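ESAT-6-like protein EsxO (Mycobacterium tuberculosis, PDB 3OGI) is a secreted WXG100-family protein of unknown function that pairs with its partner EsxP to form an ESAT-6-like complex. Local coordinates at residues A[25-31]-A[57-61]. Numbering follows the deposited sequence.
Sequences EAEHQAI and LGRNF
His28 overlaps Phe61 in an offset stack, Phe61 CD2 lying over one face of the imidazole 3.6 Å from His28 CD2, with centroids 4.4 Å apart and planes 12° from parallel. Both segments are alpha-helical and run antiparallel (175°), their axes 11.0 Å apart; the register pairs His28 CA with Phe61 CA at 7.1 Å. With His28 chi1 t and Phe61 chi1 m, His28 CB sits 3.5 Å from the Phe61 ring centroid, a CH-pi contact almost on the ring normal. One turn earlier, Glu25 (t, p) reaches along the helix so that His28 ND1 donates to Glu25 OE1 at 2.9 Å, which probably helps orient the imidazole. His28 NE2 comes within 4.0 Å of Gly58 CA, where no side chain intervenes. A turn beyond His28, Ile31 CG2 packs on Leu57 CD2 at 3.5 Å and Ile31 CD1 on Phe61 CZ at 4.2 Å. This joins helices 14-37 and 51-66 midway along the WXG100 helical hairpin, while the partner chain, Putative ESAT-6-like protein 7, packs against Ile31 and Phe61.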
ATOM      1  N   GLU A  25       7.654  -7.753   2.552  1.00 50.29           N
ATOM      2  CA  GLU A  25       7.811  -7.240   3.907  1.00 53.47           C
ATOM      3  C   GLU A  25       8.768  -6.023   3.994  1.00 53.84           C
ATOM      4  O   GLU A  25       8.573  -5.118   4.835  1.00 41.71           O
ATOM      5  CB  GLU A  25       8.238  -8.369   4.853  1.00 55.77           C
ATOM      6  CG  GLU A  25       8.258  -7.991   6.334  1.00 64.41           C
ATOM      7  CD  GLU A  25       6.939  -7.400   6.847  1.00 72.43           C
ATOM      8  OE1 GLU A  25       5.880  -7.585   6.197  1.00 72.22           O
ATOM      9  OE2 GLU A  25       6.973  -6.753   7.919  1.00 74.53           O
ATOM     10  N   ALA A  26       9.797  -5.994   3.143  1.00 45.67           N
ATOM     11  CA  ALA A  26      10.624  -4.789   3.072  1.00 46.31           C
ATOM     12  C   ALA A  26       9.737  -3.626   2.633  1.00 39.49           C
ATOM     13  O   ALA A  26       9.815  -2.518   3.165  1.00 42.13           O
ATOM     14  CB  ALA A  26      11.817  -4.963   2.113  1.00 28.03           C
ATOM     15  N   GLU A  27       8.865  -3.892   1.679  1.00 32.37           N
ATOM     16  CA  GLU A  27       7.991  -2.832   1.205  1.00 44.63           C
ATOM     17  C   GLU A  27       7.024  -2.343   2.301  1.00 51.31           C
ATOM     18  O   GLU A  27       6.772  -1.154   2.442  1.00 53.55           O
ATOM     19  CB  GLU A  27       7.225  -3.266  -0.051  1.00 38.96           C
ATOM     20  CG  GLU A  27       6.168  -2.240  -0.452  1.00 51.00           C
ATOM     21  CD  GLU A  27       6.741  -0.844  -0.693  1.00 55.40           C
ATOM     22  OE1 GLU A  27       7.978  -0.681  -0.677  1.00 59.28           O
ATOM     23  OE2 GLU A  27       5.948   0.098  -0.892  1.00 59.21           O
ATOM     24  N   HIS A  28       6.486  -3.283   3.062  1.00 51.20           N
ATOM     25  CA  HIS A  28       5.650  -2.988   4.211  1.00 52.17           C
ATOM     26  C   HIS A  28       6.404  -2.100   5.203  1.00 56.02           C
ATOM     27  O   HIS A  28       5.868  -1.119   5.730  1.00 55.22           O
ATOM     28  CB  HIS A  28       5.261  -4.311   4.865  1.00 50.38           C
ATOM     29  CG  HIS A  28       4.605  -4.172   6.197  1.00 51.75           C
ATOM     30  ND1 HIS A  28       4.720  -5.134   7.179  1.00 56.73           N
ATOM     31  CD2 HIS A  28       3.812  -3.201   6.711  1.00 51.05           C
ATOM     32  CE1 HIS A  28       4.043  -4.751   8.248  1.00 59.02           C
ATOM     33  NE2 HIS A  28       3.482  -3.583   7.989  1.00 57.01           N
ATOM     34  N   GLN A  29       7.656  -2.444   5.457  1.00 56.93           N
ATOM     35  CA  GLN A  29       8.452  -1.658   6.382  1.00 58.69           C
ATOM     36  C   GLN A  29       8.716  -0.281   5.792  1.00 58.06           C
ATOM     37  O   GLN A  29       8.676   0.717   6.498  1.00 62.67           O
ATOM     38  CB  GLN A  29       9.746  -2.383   6.726  1.00 46.35           C
ATOM     39  CG  GLN A  29       9.508  -3.657   7.509  1.00 44.86           C
ATOM     40  CD  GLN A  29      10.687  -4.644   7.435  1.00 56.31           C
ATOM     41  OE1 GLN A  29      11.712  -4.396   6.768  1.00 52.10           O
ATOM     42  NE2 GLN A  29      10.537  -5.769   8.125  1.00 52.76           N
ATOM     43  N   ALA A  30       8.957  -0.234   4.490  1.00 52.58           N
ATOM     44  CA  ALA A  30       9.116   1.043   3.807  1.00 52.77           C
ATOM     45  C   ALA A  30       7.858   1.910   4.006  1.00 53.07           C
ATOM     46  O   ALA A  30       7.941   3.110   4.296  1.00 56.24           O
ATOM     47  CB  ALA A  30       9.403   0.831   2.319  1.00 39.71           C
ATOM     48  N   ILE A  31       6.696   1.299   3.862  1.00 41.86           N
ATOM     49  CA  ILE A  31       5.447   2.030   4.065  1.00 45.70           C
ATOM     50  C   ILE A  31       5.311   2.569   5.492  1.00 48.10           C
ATOM     51  O   ILE A  31       4.973   3.727   5.693  1.00 52.86           O
ATOM     52  CB  ILE A  31       4.229   1.191   3.655  1.00 39.88           C
ATOM     53  CG1 ILE A  31       4.199   1.050   2.122  1.00 37.16           C
ATOM     54  CG2 ILE A  31       2.932   1.831   4.191  1.00 38.91           C
ATOM     55  CD1 ILE A  31       3.317  -0.070   1.622  1.00 47.12           C
ATOM     56  N   LEU A  57      -2.967  -2.350   8.217  1.00 59.58           N
ATOM     57  CA  LEU A  57      -1.918  -2.546   7.249  1.00 62.68           C
ATOM     58  C   LEU A  57      -1.178  -3.830   7.619  1.00 62.16           C
ATOM     59  O   LEU A  57      -1.074  -4.765   6.816  1.00 60.97           O
ATOM     60  CB  LEU A  57      -0.967  -1.356   7.302  1.00 60.11           C
ATOM     61  CG  LEU A  57      -0.021  -1.245   6.125  1.00 63.14           C
ATOM     62  CD1 LEU A  57      -0.827  -0.974   4.884  1.00 60.72           C
ATOM     63  CD2 LEU A  57       0.990  -0.137   6.373  1.00 72.14           C
ATOM     64  N   GLY A  58      -0.693  -3.873   8.857  1.00 55.08           N
ATOM     65  CA  GLY A  58       0.019  -5.027   9.366  1.00 51.06           C
ATOM     66  C   GLY A  58      -0.701  -6.334   9.117  1.00 53.72           C
ATOM     67  O   GLY A  58      -0.112  -7.267   8.585  1.00 59.88           O
ATOM     68  N   ARG A  59      -1.977  -6.394   9.490  1.00 61.58           N
ATOM     69  CA  ARG A  59      -2.761  -7.625   9.397  1.00 68.26           C
ATOM     70  C   ARG A  59      -2.693  -8.207   8.010  1.00 67.50           C
ATOM     71  O   ARG A  59      -2.460  -9.409   7.847  1.00 71.69           O
ATOM     72  CB  ARG A  59      -4.231  -7.384   9.747  1.00 74.64           C
ATOM     73  CG  ARG A  59      -4.504  -7.087  11.206  1.00 92.96           C
ATOM     74  CD  ARG A  59      -6.002  -6.888  11.454  1.00109.96           C
ATOM     75  NE  ARG A  59      -6.266  -6.247  12.743  1.00122.57           N
ATOM     76  CZ  ARG A  59      -6.445  -6.902  13.888  1.00130.87           C
ATOM     77  NH1 ARG A  59      -6.390  -8.229  13.913  1.00133.49           N
ATOM     78  NH2 ARG A  59      -6.681  -6.231  15.012  1.00131.37           N
ATOM     79  N   ASN A  60      -2.904  -7.351   7.011  1.00 57.67           N
ATOM     80  CA  ASN A  60      -2.968  -7.809   5.627  1.00 55.95           C
ATOM     81  C   ASN A  60      -1.636  -8.321   5.104  1.00 57.00           C
ATOM     82  O   ASN A  60      -1.573  -9.365   4.462  1.00 60.31           O
ATOM     83  CB  ASN A  60      -3.530  -6.721   4.725  1.00 53.67           C
ATOM     84  CG  ASN A  60      -4.986  -6.444   5.012  1.00 60.52           C
ATOM     85  OD1 ASN A  60      -5.867  -7.183   4.576  1.00 63.63           O
ATOM     86  ND2 ASN A  60      -5.248  -5.386   5.762  1.00 64.25           N
ATOM     87  N   PHE A  61      -0.566  -7.593   5.389  1.00 56.00           N
ATOM     88  CA  PHE A  61       0.747  -8.095   5.047  1.00 55.02           C
ATOM     89  C   PHE A  61       0.975  -9.406   5.768  1.00 55.59           C
ATOM     90  O   PHE A  61       1.418 -10.366   5.161  1.00 55.26           O
ATOM     91  CB  PHE A  61       1.834  -7.099   5.399  1.00 47.38           C
ATOM     92  CG  PHE A  61       2.027  -6.026   4.366  1.00 50.85           C
ATOM     93  CD1 PHE A  61       2.775  -6.275   3.220  1.00 50.97           C
ATOM     94  CD2 PHE A  61       1.472  -4.765   4.543  1.00 47.01           C
ATOM     95  CE1 PHE A  61       2.966  -5.298   2.278  1.00 46.73           C
ATOM     96  CE2 PHE A  61       1.662  -3.780   3.607  1.00 47.70           C
ATOM     97  CZ  PHE A  61       2.414  -4.049   2.463  1.00 48.47           C
TER